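Local coordinates for EH1AB1 (Metagenome, PDB 6I8F), which hydrolyses esters, probably through a Ser-His-Asp triad carried on an alpha/beta-hydrolase fold, at residues 108-113 with 130-135; 213-218 with 273-278; 254-259 with 281-286. All blocks are in the same frame, centred on the assembly; numbering follows the deposited sequence.

Following the chain from its N terminus, interaction 1 comes first. It closes a short loop by bringing residues 108-113, which lead into helix 114-124, back to strand 127-132. Interaction 2 closes a longer loop, joining helix 213-219 to the start of helix 273-285. Interaction 3 links residues 254-259, just before strand 262-267, to the end of that same helix. Interactions 2 and 3 therefore cross along the chain and share helix 273-285, with centres about 19 Å apart. Interaction 1 is in series with both and lies across the chain's centre from them. Interaction 1 ties a loop to a sheet strand, interaction 2 joins two helices, and interaction 3 ties a loop to a helix end.

Interaction 1: 108-113 with 130-135; sequences GNIETH and SIDYRL
I110 packs against S130 and D132 by van der Waals contact. Its CG1 lies beside the backbone N, anti to the carbonyl carbon (chi1 -68°), and the chain then extends toward the strand. The tip, CD1, rests 3.5 Å from S130 O and 3.8 Å from D132 CB. The I110 and D132 side chains cross at about a right angle. Further along, L135 CD1 comes within 3.5 Å of G108 O, a methyl against a carbonyl.

The polar link between the segments is made by water. One water donates to I110 O at 2.6 Å and also bonds S130 OG at 2.7 Å. D132 turns its charge elsewhere, forming a salt bridge with R80.

Other bonds keep the 108-113 turn in shape. N109 OD1 accepts from T112 N at 3.2 Å, an Asx motif, and weakly from E111 N. T112 OG1 donates to N109 O at 2.8 Å. The same hydroxyl oxygen accepts from H113 ND1, which it meets in the plane of the imidazole. H113 NE2 in turn bonds D174 OD2, so both ring nitrogens are engaged and the ring's rotation is fixed.

H113 sits at the N-cap position of helix 114-124. Strand 94-100, this helix and the adjacent parallel strand 127-132 form a beta-alpha-beta crossover of the alpha/beta-hydrolase fold, with 108-113 as its loop before the helix, packed on the strand that follows.

Interaction 2: 213-218 with 273-278; sequences ASRVAF and RDEGRA
S214 has its OG between the backbone N and the carbonyl carbon (chi1 63°), which turns the hydroxyl toward D274. D274 CG lies beside its own backbone N, anti to the carbonyl carbon (chi1 -69°), which points the carboxylate at S214. Two reciprocal bonds result. D274 N donates to S214 OG at 3.2 Å, and S214 N donates to D274 OD2 at 3.0 Å. The second donor arrives from above the carboxylate plane, and the bond is bent. S214 OG also bonds P271 O, its strongest polar partner. A213 CB touches the same D274 OD2 at 3.6 Å.

The two helices run antiparallel, their axes 167° apart in direction and 8.8 Å apart at closest approach. In the alpha/beta-hydrolase fold, helix 213-219 belongs to the long connection between strands 198-202 and 262-267. Helix 273-285 follows the second of these strands and leads to strand 290-296.

A second link is the salt bridge of R215 with E275. The arginine chain is extended from CG to NE and presents its side edge. R215 NE meets E275 OE1 at 2.7 Å, and R215 NH2 meets E275 OE2 at 3.1 Å in an almost straight bond. Guanidinium and carboxylate are nearly coplanar. E275 OE2 also accepts from the backbone N of T206 and of D207, so OE2 takes three N-H donors, counting R215 NH2.

R273 bonds D274 OD1 weakly through NE and NH2, both at 3.4 Å. Its side chain touches the probable catalytic triad. R277 bridges to D281 and E285 of the second subunit.

Interaction 3: 254-259 with 281-286; sequences TDFTGL and DRLIEA
The ring of F256 takes R282 CB on one face, while L283 meets the ring edge and A286 meets F256 CB. The setting is a beta-alpha-beta crossover of the alpha/beta-hydrolase fold. Residues 254-259 lead into strand 262-267, and helix 273-285 then carries the chain to the parallel neighbour 290-296. The loop residues thus meet the end of the crossover helix.

The tight part centres on the phenyl ring. R282 CB sits over one face, 3.5 Å from the ring centroid and 11° off its normal, a CH-pi contact. The arginine chain bends sharply at chi2 (-96°) and again at chi3, away from the usual staggered values. This swings the guanidinium out beyond the CD1-CE1 edge of the ring, on the same side as CB, and turns one of its own faces to CE1, with R282 CZ 3.3 Å from F256 CE1. The two planes stay tilted, 42° apart. At the ring edge, L283 CD2 lies 3.7 Å from F256 CD2, and its other neighbour is L259 CD1. A286 CB meets F256 CB at 3.7 Å. Y279 adds an edge-to-face ring contact with F256.

Toward solvent the contact thins. T254 and T257 are exposed. R282 NH2 is 3.6 Å from T254 O, and its hydrogen bond goes instead to A253 O. T257 CG2 touches A286 CB only loosely, at 4.1 Å. D281 and E285 do not touch the loop and reach R277 of the second subunit.

The loop holds its own shape. A type II beta turn runs from F256 to L259, with G258 at positive phi. Just before it is an Asx turn: D255 OD1 accepts from T257 N at 3.1 Å, from above the carboxylate plane, and from T257 OG1 at 2.7 Å on its syn lone pair.

Interaction 1: 108-113 with 130-135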
loop_
_atom_site.group_PDB
_atom_site.type_symbol
_atom_site.label_atom_id
_atom_site.label_comp_id
_atom_site.label_asym_id
_atom_site.label_seq_id
_atom_site.Cartn_x
_atom_site.Cartn_y
_atom_site.Cartn_z
ATOM N N GLY A 108 -14.550 1.248 23.276
ATOM C CA GLY A 108 -13.581 0.286 22.767
ATOM C C GLY A 108 -12.655 -0.198 23.866
ATOM O O GLY A 108 -12.409 0.494 24.862
ATOM N N ASN A 109 -12.111 -1.397 23.668
ATOM C CA ASN A 109 -11.149 -2.001 24.589
ATOM C C ASN A 109 -10.456 -3.129 23.819
ATOM O O ASN A 109 -10.664 -3.282 22.603
ATOM C CB ASN A 109 -11.838 -2.492 25.872
ATOM C CG ASN A 109 -13.008 -3.399 25.562
ATOM O OD1 ASN A 109 -12.852 -4.372 24.831
ATOM N ND2 ASN A 109 -14.196 -3.052 26.035
ATOM N N ILE A 110 -9.674 -3.946 24.521
ATOM C CA ILE A 110 -8.969 -5.041 23.875
ATOM C C ILE A 110 -9.977 -6.000 23.204
ATOM O O ILE A 110 -9.706 -6.506 22.101
ATOM C CB ILE A 110 -8.003 -5.720 24.864
ATOM C CG1 ILE A 110 -6.857 -4.756 25.206
ATOM C CG2 ILE A 110 -7.484 -7.044 24.305
ATOM C CD1 ILE A 110 -5.878 -5.264 26.248
ATOM N N GLU A 111 -11.159 -6.197 23.806
ATOM C CA GLU A 111 -12.086 -7.209 23.314
ATOM C C GLU A 111 -12.783 -6.760 22.021
ATOM O O GLU A 111 -13.131 -7.603 21.213
ATOM C CB GLU A 111 -13.155 -7.568 24.349
ATOM C CG GLU A 111 -12.602 -8.161 25.620
ATOM C CD GLU A 111 -11.804 -9.447 25.478
ATOM O OE1 GLU A 111 -11.948 -10.160 24.462
ATOM O OE2 GLU A 111 -11.035 -9.725 26.394
ATOM N N THR A 112 -13.046 -5.457 21.868
ATOM C CA THR A 112 -13.795 -4.930 20.707
ATOM C C THR A 112 -12.981 -5.101 19.414
ATOM O O THR A 112 -13.551 -5.091 18.325
ATOM C CB THR A 112 -14.199 -3.466 20.929
ATOM O OG1 THR A 112 -13.025 -2.687 21.169
ATOM C CG2 THR A 112 -15.155 -3.287 22.091
ATOM N N HIS A 113 -11.657 -5.237 19.537
ATOM C CA HIS A 113 -10.740 -5.295 18.386
ATOM C C HIS A 113 -9.911 -6.591 18.394
ATOM O O HIS A 113 -8.936 -6.700 17.673
ATOM C CB HIS A 113 -9.839 -4.053 18.395
ATOM C CG HIS A 113 -10.557 -2.796 18.014
ATOM N ND1 HIS A 113 -11.557 -2.238 18.810
ATOM C CD2 HIS A 113 -10.428 -1.997 16.930
ATOM C CE1 HIS A 113 -12.002 -1.140 18.226
ATOM N NE2 HIS A 113 -11.322 -0.970 17.064
ATOM N N SER A 130 -2.095 -5.318 21.829
ATOM C CA SER A 130 -3.228 -4.404 21.941
ATOM C C SER A 130 -3.243 -3.757 23.338
ATOM O O SER A 130 -3.045 -4.433 24.349
ATOM C CB SER A 130 -4.506 -5.145 21.657
ATOM O OG SER A 130 -5.606 -4.259 21.682
ATOM N N ILE A 131 -3.477 -2.443 23.385
ATOM C CA ILE A 131 -3.288 -1.668 24.599
ATOM C C ILE A 131 -4.645 -1.194 25.117
ATOM O O ILE A 131 -5.464 -0.657 24.362
ATOM C CB ILE A 131 -2.336 -0.474 24.377
ATOM C CG1 ILE A 131 -0.962 -0.899 23.848
ATOM C CG2 ILE A 131 -2.223 0.349 25.658
ATOM C CD1 ILE A 131 -0.209 -1.846 24.736
ATOM N N ASP A 132 -4.830 -1.377 26.425
ATOM C CA ASP A 132 -6.013 -0.947 27.144
ATOM C C ASP A 132 -5.678 0.368 27.864
ATOM O O ASP A 132 -5.274 0.376 29.015
ATOM C CB ASP A 132 -6.465 -2.046 28.107
ATOM C CG ASP A 132 -7.939 -2.013 28.459
ATOM O OD1 ASP A 132 -8.668 -1.119 27.956
ATOM O OD2 ASP A 132 -8.355 -2.896 29.233
ATOM N N TYR A 133 -5.796 1.475 27.132
ATOM C CA TYR A 133 -5.491 2.796 27.651
ATOM C C TYR A 133 -6.730 3.366 28.366
ATOM O O TYR A 133 -7.878 3.006 28.043
ATOM C CB TYR A 133 -5.015 3.685 26.505
ATOM C CG TYR A 133 -5.972 3.806 25.346
ATOM C CD1 TYR A 133 -5.848 3.004 24.220
ATOM C CD2 TYR A 133 -6.984 4.745 25.362
ATOM C CE1 TYR A 133 -6.711 3.122 23.147
ATOM C CE2 TYR A 133 -7.859 4.876 24.299
ATOM C CZ TYR A 133 -7.721 4.067 23.185
ATOM O OH TYR A 133 -8.589 4.203 22.140
ATOM N N ARG A 134 -6.493 4.252 29.341
ATOM C CA ARG A 134 -7.575 4.954 30.066
ATOM C C ARG A 134 -8.452 5.725 29.085
ATOM O O ARG A 134 -7.938 6.283 28.118
ATOM C CB ARG A 134 -7.022 5.961 31.077
ATOM C CG ARG A 134 -6.464 5.304 32.325
ATOM C CD ARG A 134 -5.822 6.299 33.263
ATOM N NE ARG A 134 -4.647 6.901 32.663
ATOM C CZ ARG A 134 -4.162 8.086 32.994
ATOM N NH1 ARG A 134 -4.765 8.809 33.930
ATOM N NH2 ARG A 134 -3.082 8.540 32.384
ATOM N N LEU A 135 -9.756 5.765 29.386
ATOM C CA LEU A 135 -10.773 6.379 28.539
ATOM C C LEU A 135 -11.451 7.552 29.267
ATOM O O LEU A 135 -11.522 7.597 30.509
ATOM C CB LEU A 135 -11.792 5.302 28.157
ATOM C CG LEU A 135 -11.250 4.088 27.395
ATOM C CD1 LEU A 135 -12.282 2.970 27.352
ATOM C CD2 LEU A 135 -10.837 4.471 25.986
HETATM O O HOH W 1 -7.433 -6.158 20.899
#

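Interaction 2: 213-218 with 273-278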
loop_
_atom_site.group_PDB
_atom_site.type_symbol
_atom_site.label_atom_id
_atom_site.label_comp_id
_atom_site.label_asym_id
_atom_site.label_seq_id
_atom_site.Cartn_x
_atom_site.Cartn_y
_atom_site.Cartn_z
ATOM N N ALA A 213 -13.649 19.469 3.837
ATOM C CA ALA A 213 -14.811 19.265 2.975
ATOM C C ALA A 213 -15.556 17.978 3.371
ATOM O O ALA A 213 -16.787 17.991 3.488
ATOM C CB ALA A 213 -14.398 19.237 1.522
ATOM N N SER A 214 -14.818 16.874 3.596
ATOM C CA SER A 214 -15.445 15.582 3.902
ATOM C C SER A 214 -16.172 15.638 5.256
ATOM O O SER A 214 -17.266 15.081 5.374
ATOM C CB SER A 214 -14.475 14.401 3.804
ATOM O OG SER A 214 -13.413 14.482 4.742
ATOM N N ARG A 215 -15.590 16.301 6.264
ATOM C CA ARG A 215 -16.283 16.495 7.554
ATOM C C ARG A 215 -17.603 17.267 7.353
ATOM O O ARG A 215 -18.614 16.924 7.963
ATOM C CB ARG A 215 -15.400 17.215 8.580
ATOM C CG ARG A 215 -14.744 16.291 9.595
ATOM C CD ARG A 215 -13.730 17.018 10.453
ATOM N NE ARG A 215 -12.830 16.136 11.184
ATOM C CZ ARG A 215 -12.780 16.022 12.511
ATOM N NH1 ARG A 215 -13.764 16.479 13.267
ATOM N NH2 ARG A 215 -11.740 15.449 13.081
ATOM N N VAL A 216 -17.591 18.308 6.514
ATOM C CA VAL A 216 -18.787 19.128 6.272
ATOM C C VAL A 216 -19.849 18.284 5.550
ATOM O O VAL A 216 -21.026 18.403 5.857
ATOM C CB VAL A 216 -18.480 20.420 5.486
ATOM C CG1 VAL A 216 -19.756 21.184 5.150
ATOM C CG2 VAL A 216 -17.503 21.331 6.217
ATOM N N ALA A 217 -19.423 17.443 4.598
ATOM C CA ALA A 217 -20.338 16.642 3.770
ATOM C C ALA A 217 -21.137 15.638 4.615
ATOM O O ALA A 217 -22.230 15.250 4.211
ATOM C CB ALA A 217 -19.576 15.930 2.681
ATOM N N PHE A 218 -20.590 15.200 5.757
ATOM C CA PHE A 218 -21.275 14.228 6.642
ATOM C C PHE A 218 -21.699 14.904 7.960
ATOM O O PHE A 218 -22.276 14.250 8.844
ATOM C CB PHE A 218 -20.407 12.971 6.771
ATOM C CG PHE A 218 -19.905 12.460 5.437
ATOM C CD1 PHE A 218 -20.779 12.234 4.382
ATOM C CD2 PHE A 218 -18.555 12.238 5.214
ATOM C CE1 PHE A 218 -20.315 11.787 3.153
ATOM C CE2 PHE A 218 -18.093 11.791 3.985
ATOM C CZ PHE A 218 -18.972 11.567 2.954
ATOM N N ARG A 273 -11.914 11.178 6.003
ATOM C CA ARG A 273 -11.201 10.787 4.789
ATOM C C ARG A 273 -10.163 11.851 4.398
ATOM O O ARG A 273 -8.988 11.506 4.195
ATOM C CB ARG A 273 -12.196 10.539 3.647
ATOM C CG ARG A 273 -11.576 9.970 2.379
ATOM C CD ARG A 273 -12.561 10.017 1.218
ATOM N NE ARG A 273 -12.997 11.386 0.956
ATOM C CZ ARG A 273 -13.918 11.740 0.068
ATOM N NH1 ARG A 273 -14.591 10.824 -0.604
ATOM N NH2 ARG A 273 -14.140 13.021 -0.164
ATOM N N ASP A 274 -10.582 13.124 4.284
ATOM C CA ASP A 274 -9.717 14.175 3.718
ATOM C C ASP A 274 -8.486 14.398 4.609
ATOM O O ASP A 274 -7.377 14.533 4.118
ATOM C CB ASP A 274 -10.477 15.487 3.478
ATOM C CG ASP A 274 -11.509 15.428 2.358
ATOM O OD1 ASP A 274 -11.599 14.374 1.681
ATOM O OD2 ASP A 274 -12.215 16.446 2.161
ATOM N N GLU A 275 -8.674 14.443 5.924
ATOM C CA GLU A 275 -7.572 14.757 6.823
ATOM C C GLU A 275 -6.636 13.538 6.953
ATOM O O GLU A 275 -5.447 13.693 7.253
ATOM C CB GLU A 275 -8.123 15.286 8.147
ATOM C CG GLU A 275 -8.689 14.231 9.078
ATOM C CD GLU A 275 -9.614 14.819 10.138
ATOM O OE1 GLU A 275 -10.568 15.517 9.750
ATOM O OE2 GLU A 275 -9.375 14.588 11.340
ATOM N N GLY A 276 -7.165 12.327 6.724
ATOM C CA GLY A 276 -6.317 11.136 6.647
ATOM C C GLY A 276 -5.385 11.216 5.450
ATOM O O GLY A 276 -4.157 11.047 5.563
ATOM N N ARG A 277 -5.973 11.521 4.294
ATOM C CA ARG A 277 -5.214 11.637 3.065
ATOM C C ARG A 277 -4.201 12.783 3.191
ATOM O O ARG A 277 -3.024 12.633 2.822
ATOM C CB ARG A 277 -6.141 11.856 1.867
ATOM C CG ARG A 277 -5.411 11.753 0.540
ATOM C CD ARG A 277 -6.354 11.890 -0.633
ATOM N NE ARG A 277 -5.606 11.765 -1.871
ATOM C CZ ARG A 277 -6.070 12.085 -3.066
ATOM N NH1 ARG A 277 -7.324 12.499 -3.197
ATOM N NH2 ARG A 277 -5.261 12.018 -4.113
ATOM N N ALA A 278 -4.655 13.915 3.738
ATOM C CA ALA A 278 -3.783 15.068 3.988
ATOM C C ALA A 278 -2.544 14.646 4.781
ATOM O O ALA A 278 -1.440 15.095 4.484
ATOM C CB ALA A 278 -4.549 16.156 4.706
#

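Interaction 3: 254-259 with 281-286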
loop_
_atom_site.group_PDB
_atom_site.type_symbol
_atom_site.label_atom_id
_atom_site.label_comp_id
_atom_site.label_asym_id
_atom_site.label_seq_id
_atom_site.Cartn_x
_atom_site.Cartn_y
_atom_site.Cartn_z
ATOM N N THR A 254 4.706 21.252 12.149
ATOM C CA THR A 254 5.534 22.145 11.327
ATOM C C THR A 254 6.406 21.341 10.360
ATOM O O THR A 254 6.720 21.783 9.252
ATOM C CB THR A 254 6.427 22.990 12.244
ATOM O OG1 THR A 254 5.598 24.021 12.775
ATOM C CG2 THR A 254 7.616 23.621 11.554
ATOM N N ASP A 255 6.820 20.163 10.822
ATOM C CA ASP A 255 7.833 19.378 10.177
ATOM C C ASP A 255 7.494 17.887 10.347
ATOM O O ASP A 255 7.344 17.403 11.460
ATOM C CB ASP A 255 9.195 19.774 10.751
ATOM C CG ASP A 255 10.283 18.762 10.476
ATOM O OD1 ASP A 255 10.498 18.452 9.288
ATOM O OD2 ASP A 255 10.881 18.279 11.456
ATOM N N PHE A 256 7.363 17.182 9.218
ATOM C CA PHE A 256 7.039 15.753 9.173
ATOM C C PHE A 256 8.306 14.913 8.976
ATOM O O PHE A 256 8.243 13.680 8.999
ATOM C CB PHE A 256 5.994 15.475 8.089
ATOM C CG PHE A 256 4.567 15.676 8.544
ATOM C CD1 PHE A 256 4.127 16.915 8.983
ATOM C CD2 PHE A 256 3.657 14.632 8.519
ATOM C CE1 PHE A 256 2.821 17.095 9.416
ATOM C CE2 PHE A 256 2.351 14.811 8.947
ATOM C CZ PHE A 256 1.935 16.040 9.398
ATOM N N THR A 257 9.464 15.558 8.801
ATOM C CA THR A 257 10.694 14.804 8.580
ATOM C C THR A 257 11.053 14.072 9.877
ATOM O O THR A 257 10.741 14.542 10.988
ATOM C CB THR A 257 11.859 15.677 8.083
ATOM O OG1 THR A 257 12.323 16.471 9.171
ATOM C CG2 THR A 257 11.490 16.575 6.922
ATOM N N GLY A 258 11.682 12.902 9.727
ATOM C CA GLY A 258 12.099 12.089 10.865
ATOM C C GLY A 258 10.982 11.234 11.449
ATOM O O GLY A 258 11.198 10.547 12.433
ATOM N N LEU A 259 9.782 11.279 10.862
ATOM C CA LEU A 259 8.689 10.426 11.293
ATOM C C LEU A 259 8.834 9.077 10.599
ATOM O O LEU A 259 9.406 9.002 9.518
ATOM C CB LEU A 259 7.351 11.091 10.967
ATOM C CG LEU A 259 7.027 12.342 11.780
ATOM C CD1 LEU A 259 5.674 12.905 11.379
ATOM C CD2 LEU A 259 7.076 12.065 13.288
ATOM N N ASP A 281 -0.216 12.806 2.575
ATOM C CA ASP A 281 0.375 13.813 1.688
ATOM C C ASP A 281 1.566 14.509 2.368
ATOM O O ASP A 281 2.610 14.674 1.742
ATOM C CB ASP A 281 -0.661 14.845 1.233
ATOM C CG ASP A 281 -1.663 14.303 0.230
ATOM O OD1 ASP A 281 -1.410 13.209 -0.342
ATOM O OD2 ASP A 281 -2.706 14.957 0.055
ATOM N N ARG A 282 1.410 14.905 3.638
ATOM C CA ARG A 282 2.479 15.588 4.378
ATOM C C ARG A 282 3.654 14.631 4.589
ATOM O O ARG A 282 4.838 15.044 4.461
ATOM C CB ARG A 282 1.999 16.133 5.728
ATOM C CG ARG A 282 0.892 17.181 5.654
ATOM C CD ARG A 282 1.293 18.647 5.689
ATOM N NE ARG A 282 2.554 18.962 6.348
ATOM C CZ ARG A 282 2.704 19.706 7.449
ATOM N NH1 ARG A 282 1.668 20.043 8.200
ATOM N NH2 ARG A 282 3.913 20.106 7.801
ATOM N N LEU A 283 3.343 13.362 4.904
ATOM C CA LEU A 283 4.392 12.359 5.066
ATOM C C LEU A 283 5.155 12.205 3.739
ATOM O O LEU A 283 6.371 12.236 3.729
ATOM C CB LEU A 283 3.794 11.029 5.538
ATOM C CG LEU A 283 3.307 10.995 6.983
ATOM C CD1 LEU A 283 2.430 9.779 7.230
ATOM C CD2 LEU A 283 4.477 11.036 7.956
ATOM N N ILE A 284 4.428 12.074 2.624
ATOM C CA ILE A 284 5.060 11.830 1.312
ATOM C C ILE A 284 5.977 13.009 0.958
ATOM O O ILE A 284 7.129 12.825 0.567
ATOM C CB ILE A 284 3.993 11.560 0.233
ATOM C CG1 ILE A 284 3.350 10.190 0.448
ATOM C CG2 ILE A 284 4.565 11.685 -1.176
ATOM C CD1 ILE A 284 1.973 10.063 -0.149
ATOM N N GLU A 285 5.448 14.222 1.126
ATOM C CA GLU A 285 6.133 15.441 0.739
ATOM C C GLU A 285 7.390 15.665 1.594
ATOM O O GLU A 285 8.341 16.262 1.107
ATOM C CB GLU A 285 5.127 16.592 0.718
ATOM C CG GLU A 285 4.334 16.617 -0.581
ATOM C CD GLU A 285 2.847 16.917 -0.480
ATOM O OE1 GLU A 285 2.498 17.963 0.126
ATOM O OE2 GLU A 285 2.041 16.112 -1.024
ATOM N N ALA A 286 7.416 15.138 2.826
ATOM C CA ALA A 286 8.581 15.215 3.693
ATOM C C ALA A 286 9.595 14.104 3.385
ATOM O O ALA A 286 10.595 13.980 4.073
ATOM C CB ALA A 286 8.146 15.128 5.134
#